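Side-chain contacts in PF04016 domain protein (Desulfitobacterium hafniense, PDB 3L5O), which is of unknown function but combines enolase-like and Rossmann-like folds around a possible active site and may take part in heavy-metal chelation: residues Q109-E113 against H114-F118; V144-V147 against G148-H152. All blocks are in the same frame, centred on the assembly; numbering follows the deposited sequence.

Interaction 1 of 2, residues Q109-E113 against H114-F118; sequences QVARE and HGVIF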
loop_
_atom_site.group_PDB
_atom_site.type_symbol
_atom_site.label_atom_id
_atom_site.label_comp_id
_atom_site.label_asym_id
_atom_site.label_seq_id
_atom_site.Cartn_x
_atom_site.Cartn_y
_atom_site.Cartn_z
ATOM N N GLN A 109 -13.235 -2.727 12.399
ATOM C CA GLN A 109 -14.443 -3.534 12.232
ATOM C C GLN A 109 -14.630 -4.077 10.799
ATOM O O GLN A 109 -15.077 -5.214 10.636
ATOM C CB GLN A 109 -15.713 -2.779 12.703
ATOM N N VAL A 110 -14.291 -3.292 9.771
ATOM C CA VAL A 110 -14.479 -3.744 8.387
ATOM C C VAL A 110 -13.503 -4.867 8.082
ATOM O O VAL A 110 -13.857 -5.875 7.481
ATOM C CB VAL A 110 -14.255 -2.603 7.355
ATOM C CG1 VAL A 110 -14.134 -3.161 5.928
ATOM C CG2 VAL A 110 -15.367 -1.561 7.441
ATOM N N ALA A 111 -12.265 -4.663 8.504
ATOM C CA ALA A 111 -11.196 -5.613 8.305
ATOM C C ALA A 111 -11.549 -6.951 8.941
ATOM O O ALA A 111 -11.412 -7.991 8.317
ATOM C CB ALA A 111 -9.895 -5.057 8.891
ATOM N N ARG A 112 -12.014 -6.907 10.178
ATOM C CA ARG A 112 -12.477 -8.105 10.884
ATOM C C ARG A 112 -13.591 -8.856 10.146
ATOM O O ARG A 112 -13.566 -10.085 10.080
ATOM C CB ARG A 112 -12.928 -7.740 12.300
ATOM C CG ARG A 112 -11.767 -7.457 13.251
ATOM C CD ARG A 112 -11.934 -8.056 14.650
ATOM N NE ARG A 112 -10.755 -7.834 15.496
ATOM C CZ ARG A 112 -10.482 -6.698 16.148
ATOM N NH1 ARG A 112 -11.294 -5.643 16.058
ATOM N NH2 ARG A 112 -9.382 -6.614 16.894
ATOM N N GLU A 113 -14.543 -8.120 9.577
ATOM C CA GLU A 113 -15.630 -8.711 8.790
ATOM C C GLU A 113 -15.123 -9.390 7.512
ATOM O O GLU A 113 -15.727 -10.347 7.037
ATOM C CB GLU A 113 -16.672 -7.647 8.429
ATOM C CG GLU A 113 -17.424 -7.089 9.630
ATOM C CD GLU A 113 -18.178 -5.793 9.345
ATOM O OE1 GLU A 113 -17.969 -5.177 8.266
ATOM O OE2 GLU A 113 -18.993 -5.389 10.213
ATOM N N HIS A 114 -14.020 -8.884 6.964
ATOM C CA HIS A 114 -13.371 -9.461 5.776
ATOM C C HIS A 114 -12.278 -10.515 6.107
ATOM O O HIS A 114 -11.519 -10.917 5.221
ATOM C CB HIS A 114 -12.743 -8.345 4.915
ATOM C CG HIS A 114 -13.738 -7.438 4.260
ATOM N ND1 HIS A 114 -13.442 -6.131 3.929
ATOM C CD2 HIS A 114 -15.016 -7.644 3.866
ATOM C CE1 HIS A 114 -14.493 -5.574 3.354
ATOM N NE2 HIS A 114 -15.467 -6.468 3.313
ATOM N N GLY A 115 -12.184 -10.939 7.373
ATOM C CA GLY A 115 -11.302 -12.033 7.777
ATOM C C GLY A 115 -9.870 -11.671 8.141
ATOM O O GLY A 115 -8.975 -12.517 8.058
ATOM N N VAL A 116 -9.644 -10.422 8.544
ATOM C CA VAL A 116 -8.343 -9.979 9.031
ATOM C C VAL A 116 -8.300 -10.155 10.546
ATOM O O VAL A 116 -9.233 -9.744 11.248
ATOM C CB VAL A 116 -8.088 -8.498 8.686
ATOM C CG1 VAL A 116 -6.797 -7.994 9.331
ATOM C CG2 VAL A 116 -8.048 -8.296 7.174
ATOM N N ILE A 117 -7.219 -10.758 11.044
ATOM C CA ILE A 117 -7.076 -11.026 12.481
ATOM C C ILE A 117 -5.974 -10.159 13.111
ATOM O O ILE A 117 -4.883 -10.004 12.546
ATOM C CB ILE A 117 -6.824 -12.537 12.746
ATOM C CG1 ILE A 117 -7.914 -13.406 12.095
ATOM C CG2 ILE A 117 -6.768 -12.813 14.247
ATOM C CD1 ILE A 117 -9.336 -13.157 12.616
ATOM N N PHE A 118 -6.287 -9.593 14.277
ATOM C CA PHE A 118 -5.371 -8.712 15.010
ATOM C C PHE A 118 -5.884 -8.438 16.439
ATOM O O PHE A 118 -7.054 -8.672 16.744
ATOM C CB PHE A 118 -5.157 -7.384 14.255
ATOM C CG PHE A 118 -6.397 -6.532 14.153
ATOM C CD1 PHE A 118 -7.389 -6.834 13.221
ATOM C CD2 PHE A 118 -6.575 -5.435 14.997
ATOM C CE1 PHE A 118 -8.539 -6.060 13.134
ATOM C CE2 PHE A 118 -7.722 -4.658 14.915
ATOM C CZ PHE A 118 -8.704 -4.968 13.982
#

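Interaction 2 of 2, residues V144-V147 against G148-H152; sequences VGVV and GHFPH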
loop_
_atom_site.group_PDB
_atom_site.type_symbol
_atom_site.label_atom_id
_atom_site.label_comp_id
_atom_site.label_asym_id
_atom_site.label_seq_id
_atom_site.Cartn_x
_atom_site.Cartn_y
_atom_site.Cartn_z
ATOM N N VAL A 144 13.953 -13.946 -6.013
ATOM C CA VAL A 144 13.039 -12.998 -5.358
ATOM C C VAL A 144 13.191 -11.579 -5.928
ATOM O O VAL A 144 14.300 -11.051 -6.095
ATOM C CB VAL A 144 13.281 -12.945 -3.828
ATOM C CG1 VAL A 144 12.391 -11.902 -3.157
ATOM C CG2 VAL A 144 13.078 -14.324 -3.204
ATOM N N GLY A 145 12.064 -10.971 -6.256
ATOM C CA GLY A 145 12.058 -9.632 -6.808
ATOM C C GLY A 145 11.275 -8.750 -5.853
ATOM O O GLY A 145 10.164 -9.103 -5.482
ATOM N N VAL A 146 11.847 -7.608 -5.487
ATOM C CA VAL A 146 11.213 -6.617 -4.608
ATOM C C VAL A 146 11.153 -5.265 -5.311
ATOM O O VAL A 146 12.171 -4.747 -5.741
ATOM C CB VAL A 146 12.001 -6.435 -3.299
ATOM C CG1 VAL A 146 11.350 -5.332 -2.438
ATOM C CG2 VAL A 146 12.072 -7.759 -2.523
ATOM N N VAL A 147 9.956 -4.687 -5.418
ATOM C CA VAL A 147 9.784 -3.347 -5.970
ATOM C C VAL A 147 9.473 -2.374 -4.817
ATOM O O VAL A 147 8.495 -2.543 -4.121
ATOM C CB VAL A 147 8.639 -3.314 -6.987
ATOM C CG1 VAL A 147 8.455 -1.929 -7.574
ATOM C CG2 VAL A 147 8.857 -4.339 -8.102
ATOM N N GLY A 148 10.341 -1.379 -4.629
ATOM C CA GLY A 148 10.217 -0.402 -3.577
ATOM C C GLY A 148 11.400 -0.386 -2.660
ATOM O O GLY A 148 12.276 -1.271 -2.675
ATOM N N HIS A 149 11.431 0.651 -1.851
ATOM C CA HIS A 149 12.476 0.827 -0.866
ATOM C C HIS A 149 11.955 0.325 0.503
ATOM O O HIS A 149 10.970 0.842 1.037
ATOM C CB HIS A 149 12.908 2.291 -0.808
ATOM C CG HIS A 149 14.001 2.542 0.178
ATOM N ND1 HIS A 149 13.834 3.345 1.289
ATOM C CD2 HIS A 149 15.259 2.044 0.255
ATOM C CE1 HIS A 149 14.955 3.350 1.992
ATOM N NE2 HIS A 149 15.836 2.573 1.385
ATOM N N PHE A 150 12.582 -0.728 1.014
ATOM C CA PHE A 150 12.283 -1.280 2.331
ATOM C C PHE A 150 13.567 -1.296 3.162
ATOM O O PHE A 150 14.546 -1.977 2.815
ATOM C CB PHE A 150 11.703 -2.677 2.190
ATOM C CG PHE A 150 10.398 -2.692 1.412
ATOM C CD1 PHE A 150 9.219 -2.344 2.024
ATOM C CD2 PHE A 150 10.383 -2.977 0.052
ATOM C CE1 PHE A 150 8.021 -2.330 1.307
ATOM C CE2 PHE A 150 9.196 -2.946 -0.667
ATOM C CZ PHE A 150 8.019 -2.637 -0.031
ATOM N N PRO A 151 13.603 -0.554 4.255
ATOM C CA PRO A 151 14.822 -0.534 5.069
ATOM C C PRO A 151 15.330 -1.937 5.441
ATOM O O PRO A 151 14.528 -2.808 5.800
ATOM C CB PRO A 151 14.404 0.256 6.316
ATOM C CG PRO A 151 13.255 1.079 5.895
ATOM C CD PRO A 151 12.569 0.350 4.779
ATOM N N HIS A 152 16.646 -2.141 5.317
ATOM C CA HIS A 152 17.384 -3.336 5.794
ATOM C C HIS A 152 17.099 -4.606 5.044
ATOM O O HIS A 152 17.551 -5.652 5.436
ATOM C CB HIS A 152 17.115 -3.617 7.268
ATOM C CG HIS A 152 17.090 -2.396 8.097
ATOM N ND1 HIS A 152 18.098 -1.465 8.049
ATOM C CD2 HIS A 152 16.175 -1.929 8.972
ATOM C CE1 HIS A 152 17.801 -0.468 8.858
ATOM N NE2 HIS A 152 16.646 -0.730 9.440
#

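Interaction 1 of 2, residues Q109-E113 against H114-F118
Val116 N bonds back to Ala111 O at 3.0 Å and Gly115 N to Arg112 O at 3.2 Å, so the chain that ends helix 108-113 turns back on the last carbonyls of the helix. Gly115 sits at positive phi (88°), where a side chain would press on the preceding carbonyl oxygen, and glycine therefore suits the turn. His114 N still makes a helical bond to Val110 O, 3.1 Å long, with a second, weak one to Ala111 O.

Past the turn, Val116 returns to the helix side chains: its CB lies 3.9 Å from Ala111 CB, an apolar contact in which the small alanine lets the valine come close. At the end of the helix, Val110 and His114, just past it, run side by side, with CG1 of the valine 3.5 Å from CE1 of the imidazole, while Val110 O lies over one face of that ring.

The long side chain of Arg112 bends at chi2 (-138°) and thereby brings its guanidinium flat onto Phe118, the planes 17° apart and Arg112 CZ 3.7 Å from the centroid of the Phe118 ring, a cation-pi stack. Arg112 NH2 also donates a fairly straight bond of 3.1 Å to Phe118 O, which lies at the guanidinium edge but whose carbonyl plane is approached from above. Stack and bond together limit how the guanidinium can turn. Phe118 also touches Gln264 and Val266 of strand 263-269, joining this turn to the sheet edge. The paired backbone bonds and the glycine at positive phi are those of a Schellman motif, the classic C-terminal stop of an alpha helix.

Interaction 2 of 2, residues V144-V147 against G148-H152
Phe150 reaches back from the loop to the strand end it has just left, its side chain meeting Val146 and the carbonyl of Val147. From CB, the first torsion sets CG anti to the carbonyl carbon (chi1 -62°), which turns the ring toward strand 143-147. Phe150 CD2 then meets CG1 of Val146 at 3.6 Å, and Phe150 CE2, one atom further, stays 3.7 Å from that same methyl. The valine approaches the ring at a slant. Phe150 CE2 also lies 3.5 Å from Val147 O, which sits at the ring edge, near its plane, where the aromatic hydrogens carry slight positive charge. At the tip, Phe150 CZ is 4.1 Å from Val147 O.

A beta-branched valine suits Val146, since it fits an extended strand and offers a methyl to the ring. Between strand and loop, Gly148 has phi 121°, a value at which any CB would run into Val147 O, so glycine alone is comfortable at this bend. Were Phe150 replaced by an alanine, CG1 of Val146 would probably lose its contact with this ring and a gap would open beside the strand end.

Phe150 also packs edge-to-face with Phe132 of helix 131-134 and touches Thr193 of strand 189-193. Strand 143-147, the bend at Gly148 and helix 153-157, N-capped at His152, form the first strand-loop-helix unit of the Rossmann-like sheet, the strand running parallel between strands 162-167 and 189-193.

Interaction 1 comes first along the chain and interaction 2 follows, their centres about 27 Å apart and their nearest atoms about 18 Å, so they do not touch. Each marks the end of a regular element: residues 109-118 close a helix, residues 144-152 lead from a strand towards helix 153-157. Both relate to the same seven-stranded mixed sheet. Interaction 2 includes one of its inner parallel strands, whereas interaction 1 packs against strands 235-241 and 263-269, the last two at one edge of the sheet in this chain. A bound imidazole near Val147 and an ethanediol near Phe150, probably from the crystallisation liquor, may hint at a pocket by the strand end of interaction 2, as is common in Rossmann-like folds.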